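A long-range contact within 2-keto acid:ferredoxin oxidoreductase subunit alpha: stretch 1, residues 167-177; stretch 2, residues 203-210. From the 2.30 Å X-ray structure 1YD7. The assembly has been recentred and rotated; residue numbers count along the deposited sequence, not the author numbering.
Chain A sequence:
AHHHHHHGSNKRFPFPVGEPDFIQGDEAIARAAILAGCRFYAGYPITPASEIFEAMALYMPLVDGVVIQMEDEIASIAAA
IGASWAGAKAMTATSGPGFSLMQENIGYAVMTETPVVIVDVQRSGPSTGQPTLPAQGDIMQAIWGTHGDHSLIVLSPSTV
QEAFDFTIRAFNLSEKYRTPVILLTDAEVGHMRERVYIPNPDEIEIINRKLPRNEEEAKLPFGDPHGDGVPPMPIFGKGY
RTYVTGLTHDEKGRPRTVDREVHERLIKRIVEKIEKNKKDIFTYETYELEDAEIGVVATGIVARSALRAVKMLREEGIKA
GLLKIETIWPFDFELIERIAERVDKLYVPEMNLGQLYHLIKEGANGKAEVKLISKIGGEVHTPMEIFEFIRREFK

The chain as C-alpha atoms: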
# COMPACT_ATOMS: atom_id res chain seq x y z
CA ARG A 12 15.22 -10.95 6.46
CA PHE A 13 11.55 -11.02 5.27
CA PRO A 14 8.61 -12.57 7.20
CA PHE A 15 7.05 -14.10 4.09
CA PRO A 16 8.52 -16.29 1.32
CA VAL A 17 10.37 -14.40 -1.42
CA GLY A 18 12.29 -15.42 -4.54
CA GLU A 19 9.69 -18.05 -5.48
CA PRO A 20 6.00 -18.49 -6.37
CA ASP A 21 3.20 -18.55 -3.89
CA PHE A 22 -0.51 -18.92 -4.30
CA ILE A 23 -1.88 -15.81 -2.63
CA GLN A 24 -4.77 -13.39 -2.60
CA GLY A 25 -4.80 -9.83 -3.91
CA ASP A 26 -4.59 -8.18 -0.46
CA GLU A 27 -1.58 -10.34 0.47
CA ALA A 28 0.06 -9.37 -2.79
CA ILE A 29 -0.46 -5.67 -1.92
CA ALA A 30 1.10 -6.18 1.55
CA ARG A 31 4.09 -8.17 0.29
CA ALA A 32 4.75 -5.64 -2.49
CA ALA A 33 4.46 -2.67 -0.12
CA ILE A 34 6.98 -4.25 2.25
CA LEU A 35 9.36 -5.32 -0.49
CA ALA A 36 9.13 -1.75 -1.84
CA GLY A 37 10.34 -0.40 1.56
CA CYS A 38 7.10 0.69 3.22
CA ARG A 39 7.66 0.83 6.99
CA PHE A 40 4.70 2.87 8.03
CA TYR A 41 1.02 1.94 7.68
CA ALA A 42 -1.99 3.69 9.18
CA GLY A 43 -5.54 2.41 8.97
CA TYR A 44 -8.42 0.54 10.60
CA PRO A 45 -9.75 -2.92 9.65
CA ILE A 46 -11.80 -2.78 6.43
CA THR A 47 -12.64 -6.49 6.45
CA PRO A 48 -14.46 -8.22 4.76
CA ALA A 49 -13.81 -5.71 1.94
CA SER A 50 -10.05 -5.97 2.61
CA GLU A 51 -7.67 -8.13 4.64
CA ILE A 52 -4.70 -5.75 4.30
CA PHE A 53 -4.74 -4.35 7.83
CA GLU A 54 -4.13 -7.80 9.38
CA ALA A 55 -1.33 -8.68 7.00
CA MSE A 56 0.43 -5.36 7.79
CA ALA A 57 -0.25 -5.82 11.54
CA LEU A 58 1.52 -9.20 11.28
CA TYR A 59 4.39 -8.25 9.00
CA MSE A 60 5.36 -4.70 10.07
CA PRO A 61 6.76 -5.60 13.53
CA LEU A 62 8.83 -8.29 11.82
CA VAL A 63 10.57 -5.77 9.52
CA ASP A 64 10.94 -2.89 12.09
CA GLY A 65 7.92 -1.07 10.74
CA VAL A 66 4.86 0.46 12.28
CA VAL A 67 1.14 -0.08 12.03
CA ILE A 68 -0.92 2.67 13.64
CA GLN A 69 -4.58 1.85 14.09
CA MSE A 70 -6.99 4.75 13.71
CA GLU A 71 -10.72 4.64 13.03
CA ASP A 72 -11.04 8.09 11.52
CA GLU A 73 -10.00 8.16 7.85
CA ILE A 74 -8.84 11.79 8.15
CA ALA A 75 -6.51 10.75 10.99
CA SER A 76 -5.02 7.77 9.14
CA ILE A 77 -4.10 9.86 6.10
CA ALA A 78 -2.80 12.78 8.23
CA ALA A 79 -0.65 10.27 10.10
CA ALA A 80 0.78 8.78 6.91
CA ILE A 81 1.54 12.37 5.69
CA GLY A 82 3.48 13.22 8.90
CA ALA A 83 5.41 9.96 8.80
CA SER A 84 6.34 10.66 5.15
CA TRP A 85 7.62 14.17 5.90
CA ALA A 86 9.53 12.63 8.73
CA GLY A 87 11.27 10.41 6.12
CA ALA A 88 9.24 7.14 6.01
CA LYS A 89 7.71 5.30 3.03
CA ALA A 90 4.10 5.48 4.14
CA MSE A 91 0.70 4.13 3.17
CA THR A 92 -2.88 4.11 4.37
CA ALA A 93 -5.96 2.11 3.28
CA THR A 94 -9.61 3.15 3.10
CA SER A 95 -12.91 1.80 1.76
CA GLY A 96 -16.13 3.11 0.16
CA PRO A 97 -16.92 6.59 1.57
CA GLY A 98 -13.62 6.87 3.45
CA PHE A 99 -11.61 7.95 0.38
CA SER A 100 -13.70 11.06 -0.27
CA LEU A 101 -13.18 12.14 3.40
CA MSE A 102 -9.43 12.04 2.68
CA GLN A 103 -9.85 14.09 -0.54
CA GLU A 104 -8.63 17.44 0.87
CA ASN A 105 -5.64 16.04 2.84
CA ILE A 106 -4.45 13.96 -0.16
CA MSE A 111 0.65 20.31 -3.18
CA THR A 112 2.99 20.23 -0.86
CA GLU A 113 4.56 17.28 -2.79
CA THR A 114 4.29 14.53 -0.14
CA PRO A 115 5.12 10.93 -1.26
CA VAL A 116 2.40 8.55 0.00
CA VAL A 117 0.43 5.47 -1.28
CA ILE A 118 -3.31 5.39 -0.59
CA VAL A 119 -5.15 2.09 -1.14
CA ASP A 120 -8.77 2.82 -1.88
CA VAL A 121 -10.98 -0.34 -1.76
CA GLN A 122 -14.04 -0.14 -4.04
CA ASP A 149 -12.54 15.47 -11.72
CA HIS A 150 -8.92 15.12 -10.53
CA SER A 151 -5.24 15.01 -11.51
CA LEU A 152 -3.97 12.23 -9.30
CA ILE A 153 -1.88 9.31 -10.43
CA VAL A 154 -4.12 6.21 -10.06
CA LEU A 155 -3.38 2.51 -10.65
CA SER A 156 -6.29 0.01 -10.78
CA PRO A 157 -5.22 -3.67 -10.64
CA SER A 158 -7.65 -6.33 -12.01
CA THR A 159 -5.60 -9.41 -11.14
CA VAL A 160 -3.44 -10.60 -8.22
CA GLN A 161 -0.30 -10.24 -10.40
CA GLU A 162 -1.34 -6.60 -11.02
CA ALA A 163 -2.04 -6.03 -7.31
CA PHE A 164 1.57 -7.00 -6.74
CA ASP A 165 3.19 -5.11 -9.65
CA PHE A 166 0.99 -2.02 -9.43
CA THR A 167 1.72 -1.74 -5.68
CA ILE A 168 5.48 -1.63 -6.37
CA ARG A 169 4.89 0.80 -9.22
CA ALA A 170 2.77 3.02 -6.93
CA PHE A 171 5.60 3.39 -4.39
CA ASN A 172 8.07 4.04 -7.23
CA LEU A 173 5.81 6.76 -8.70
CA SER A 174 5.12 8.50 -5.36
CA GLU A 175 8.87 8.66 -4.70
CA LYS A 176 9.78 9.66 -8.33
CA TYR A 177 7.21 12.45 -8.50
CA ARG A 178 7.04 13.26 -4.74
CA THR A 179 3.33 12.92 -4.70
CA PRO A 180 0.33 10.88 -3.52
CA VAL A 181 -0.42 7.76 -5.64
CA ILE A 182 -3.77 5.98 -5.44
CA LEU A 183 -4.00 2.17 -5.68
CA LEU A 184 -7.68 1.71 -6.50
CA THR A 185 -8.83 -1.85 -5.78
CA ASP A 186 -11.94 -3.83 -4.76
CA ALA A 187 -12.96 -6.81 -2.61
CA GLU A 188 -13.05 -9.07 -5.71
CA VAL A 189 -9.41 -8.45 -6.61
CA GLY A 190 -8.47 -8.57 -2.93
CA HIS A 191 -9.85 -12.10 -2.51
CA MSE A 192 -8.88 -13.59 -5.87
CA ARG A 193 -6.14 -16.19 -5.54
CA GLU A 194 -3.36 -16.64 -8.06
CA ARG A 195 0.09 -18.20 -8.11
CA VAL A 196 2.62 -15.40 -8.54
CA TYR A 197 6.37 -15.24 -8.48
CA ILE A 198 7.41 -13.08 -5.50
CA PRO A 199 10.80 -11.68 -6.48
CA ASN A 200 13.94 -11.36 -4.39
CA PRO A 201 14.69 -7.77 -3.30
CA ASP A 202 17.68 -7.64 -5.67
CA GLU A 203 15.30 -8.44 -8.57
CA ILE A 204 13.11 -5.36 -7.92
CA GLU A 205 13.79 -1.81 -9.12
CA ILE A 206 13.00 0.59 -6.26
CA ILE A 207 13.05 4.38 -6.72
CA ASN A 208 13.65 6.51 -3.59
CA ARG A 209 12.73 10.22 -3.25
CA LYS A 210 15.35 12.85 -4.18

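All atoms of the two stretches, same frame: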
# COMPACT_ATOMS: atom_id res chain seq x y z
N THR A 167 1.38 -2.24 -7.01
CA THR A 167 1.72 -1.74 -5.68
C THR A 167 3.19 -1.25 -5.67
O THR A 167 3.47 -0.14 -5.21
CB THR A 167 1.40 -2.77 -4.55
OG1 THR A 167 -0.02 -2.91 -4.44
CG2 THR A 167 1.94 -2.30 -3.20
N ILE A 168 4.10 -2.05 -6.22
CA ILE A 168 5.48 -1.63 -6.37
C ILE A 168 5.61 -0.38 -7.24
O ILE A 168 6.36 0.56 -6.90
CB ILE A 168 6.35 -2.77 -6.91
CG1 ILE A 168 6.58 -3.80 -5.80
CG2 ILE A 168 7.70 -2.24 -7.41
CD1 ILE A 168 7.11 -5.07 -6.30
N ARG A 169 4.87 -0.35 -8.35
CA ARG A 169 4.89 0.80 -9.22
C ARG A 169 4.35 2.04 -8.50
O ARG A 169 4.86 3.13 -8.73
CB ARG A 169 4.15 0.51 -10.53
CG ARG A 169 4.09 1.68 -11.51
CD ARG A 169 4.13 1.24 -12.99
NE ARG A 169 3.15 0.20 -13.34
CZ ARG A 169 3.44 -1.05 -13.72
NH1 ARG A 169 2.45 -1.87 -14.01
NH2 ARG A 169 4.70 -1.51 -13.81
N ALA A 170 3.34 1.88 -7.63
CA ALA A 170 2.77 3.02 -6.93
C ALA A 170 3.77 3.66 -5.97
O ALA A 170 3.80 4.87 -5.86
CB ALA A 170 1.52 2.63 -6.19
N PHE A 171 4.56 2.86 -5.25
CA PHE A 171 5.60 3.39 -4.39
C PHE A 171 6.65 4.09 -5.26
O PHE A 171 7.03 5.23 -4.95
CB PHE A 171 6.22 2.32 -3.48
CG PHE A 171 5.39 2.00 -2.29
CD1 PHE A 171 4.55 0.88 -2.27
CD2 PHE A 171 5.40 2.84 -1.19
CE1 PHE A 171 3.74 0.62 -1.20
CE2 PHE A 171 4.61 2.57 -0.10
CZ PHE A 171 3.77 1.45 -0.09
N ASN A 172 7.09 3.43 -6.33
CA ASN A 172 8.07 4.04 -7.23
C ASN A 172 7.61 5.36 -7.80
O ASN A 172 8.40 6.28 -7.83
CB ASN A 172 8.51 3.12 -8.36
CG ASN A 172 9.38 2.04 -7.87
OD1 ASN A 172 9.86 2.13 -6.76
ND2 ASN A 172 9.59 0.99 -8.68
N LEU A 173 6.34 5.48 -8.16
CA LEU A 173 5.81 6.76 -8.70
C LEU A 173 5.71 7.84 -7.63
O LEU A 173 5.90 9.00 -7.94
CB LEU A 173 4.42 6.60 -9.38
CG LEU A 173 4.40 5.69 -10.64
CD1 LEU A 173 2.95 5.30 -11.02
CD2 LEU A 173 5.14 6.33 -11.83
N SER A 174 5.31 7.48 -6.40
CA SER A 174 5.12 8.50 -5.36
C SER A 174 6.51 9.06 -4.98
O SER A 174 6.65 10.23 -4.78
CB SER A 174 4.35 7.99 -4.13
OG SER A 174 5.10 7.05 -3.40
N GLU A 175 7.50 8.20 -4.91
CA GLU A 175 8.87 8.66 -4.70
C GLU A 175 9.45 9.47 -5.87
O GLU A 175 9.96 10.58 -5.64
CB GLU A 175 9.77 7.48 -4.38
CG GLU A 175 9.36 6.68 -3.16
CD GLU A 175 9.63 7.39 -1.85
OE1 GLU A 175 10.69 8.00 -1.76
OE2 GLU A 175 8.79 7.35 -0.92
N LYS A 176 9.37 8.95 -7.10
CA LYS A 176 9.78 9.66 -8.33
C LYS A 176 9.16 11.05 -8.47
O LYS A 176 9.86 12.01 -8.78
CB LYS A 176 9.48 8.86 -9.62
CG LYS A 176 10.43 9.26 -10.81
CD LYS A 176 9.84 9.03 -12.24
CE LYS A 176 10.41 7.80 -13.03
NZ LYS A 176 9.70 7.56 -14.34
N TYR A 177 7.85 11.17 -8.26
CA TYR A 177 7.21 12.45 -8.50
C TYR A 177 6.86 13.21 -7.23
O TYR A 177 6.24 14.25 -7.32
CB TYR A 177 5.98 12.26 -9.39
CG TYR A 177 6.34 11.72 -10.76
CD1 TYR A 177 7.04 12.51 -11.67
CD2 TYR A 177 5.99 10.41 -11.14
CE1 TYR A 177 7.39 12.01 -12.96
CE2 TYR A 177 6.32 9.91 -12.41
CZ TYR A 177 7.02 10.73 -13.31
OH TYR A 177 7.35 10.26 -14.55
N GLU A 203 15.98 -8.40 -7.28
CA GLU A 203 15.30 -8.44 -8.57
C GLU A 203 14.34 -7.29 -8.82
O GLU A 203 13.81 -7.17 -9.92
CB GLU A 203 14.51 -9.75 -8.70
CG GLU A 203 15.39 -10.97 -8.73
CD GLU A 203 14.63 -12.26 -8.57
OE1 GLU A 203 13.40 -12.24 -8.72
OE2 GLU A 203 15.26 -13.28 -8.29
N ILE A 204 14.10 -6.45 -7.81
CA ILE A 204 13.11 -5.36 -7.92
C ILE A 204 13.76 -3.97 -7.96
O ILE A 204 14.54 -3.61 -7.07
CB ILE A 204 12.08 -5.39 -6.75
CG1 ILE A 204 11.59 -6.82 -6.51
CG2 ILE A 204 10.90 -4.47 -7.05
CD1 ILE A 204 10.69 -6.99 -5.30
N GLU A 205 13.40 -3.21 -8.99
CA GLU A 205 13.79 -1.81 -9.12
C GLU A 205 12.96 -0.94 -8.19
O GLU A 205 11.76 -0.77 -8.40
CB GLU A 205 13.63 -1.34 -10.59
CG GLU A 205 14.55 -0.15 -11.00
CD GLU A 205 13.81 1.14 -11.44
OE1 GLU A 205 12.57 1.16 -11.56
OE2 GLU A 205 14.51 2.16 -11.67
N ILE A 206 13.61 -0.38 -7.17
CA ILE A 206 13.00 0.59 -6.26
C ILE A 206 13.55 2.00 -6.50
O ILE A 206 14.76 2.19 -6.51
CB ILE A 206 13.24 0.18 -4.78
CG1 ILE A 206 12.69 -1.22 -4.49
CG2 ILE A 206 12.60 1.18 -3.84
CD1 ILE A 206 11.27 -1.43 -4.90
N ILE A 207 12.67 2.97 -6.72
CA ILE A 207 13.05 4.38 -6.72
C ILE A 207 12.80 5.00 -5.34
O ILE A 207 11.73 4.82 -4.74
CB ILE A 207 12.24 5.18 -7.75
CG1 ILE A 207 12.39 4.61 -9.15
CG2 ILE A 207 12.68 6.68 -7.74
CD1 ILE A 207 11.54 5.33 -10.19
N ASN A 208 13.79 5.75 -4.84
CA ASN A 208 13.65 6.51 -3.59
C ASN A 208 13.66 8.02 -3.83
O ASN A 208 14.29 8.50 -4.77
CB ASN A 208 14.73 6.08 -2.61
CG ASN A 208 14.54 4.65 -2.14
OD1 ASN A 208 13.45 4.29 -1.67
ND2 ASN A 208 15.58 3.83 -2.28
N ARG A 209 12.89 8.76 -3.04
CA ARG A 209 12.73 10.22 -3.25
C ARG A 209 14.08 10.97 -3.27
O ARG A 209 15.03 10.60 -2.55
CB ARG A 209 11.84 10.83 -2.17
CG ARG A 209 12.50 10.73 -0.75
CD ARG A 209 11.49 11.07 0.34
NE ARG A 209 10.53 9.97 0.51
CZ ARG A 209 9.65 9.89 1.50
NH1 ARG A 209 9.60 10.82 2.43
NH2 ARG A 209 8.84 8.84 1.56
N LYS A 210 14.14 12.03 -4.08
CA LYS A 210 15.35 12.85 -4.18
C LYS A 210 15.53 13.67 -2.90
O LYS A 210 14.62 14.41 -2.53
CB LYS A 210 15.27 13.79 -5.39
O HOH W 1 9.43 3.21 -3.98

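The firmest link is the salt bridge between E175, on the helix, and R209, on the extended segment. R209 NE donates to E175 OE1 at 3.0 Å (N-H...O angle 170°) and R209 NH2 to E175 OE2 at 2.9 Å (157°), so the carboxylate meets the guanidinium edge side-on, near its plane. E175 OE1 also accepts from the backbone R209 N at 2.7 Å, with a more bent angle of 138°. A glutamate suits this place because its CA-to-CB bond points toward the segment and its two oxygens serve three donors of one residue; the m, m rotamer folds the chain to reach them.

One turn earlier, N172 reads the backbone in both senses. Its OD1 accepts from I207 N at 2.9 Å (166°), while its ND2 donates to E205 O at 2.8 Å (152°). An amide, carrying donor and acceptor together, can bind both peptide groups flanking I206. Water 1 extends this contact, donating to N172 OD1 at 3.0 Å and to I207 O at 2.9 Å.

Packing completes the 511 Å² buried surface. The CA-to-CB bond of I168 points toward the segment; I168 CD1 lies 3.9 Å from I204 CG2 and I168 CG2 4.4 Å from I206 CD1. The aliphatic part of exposed K176 packs on I207, with K176 CE 3.9 Å from I207 CD1.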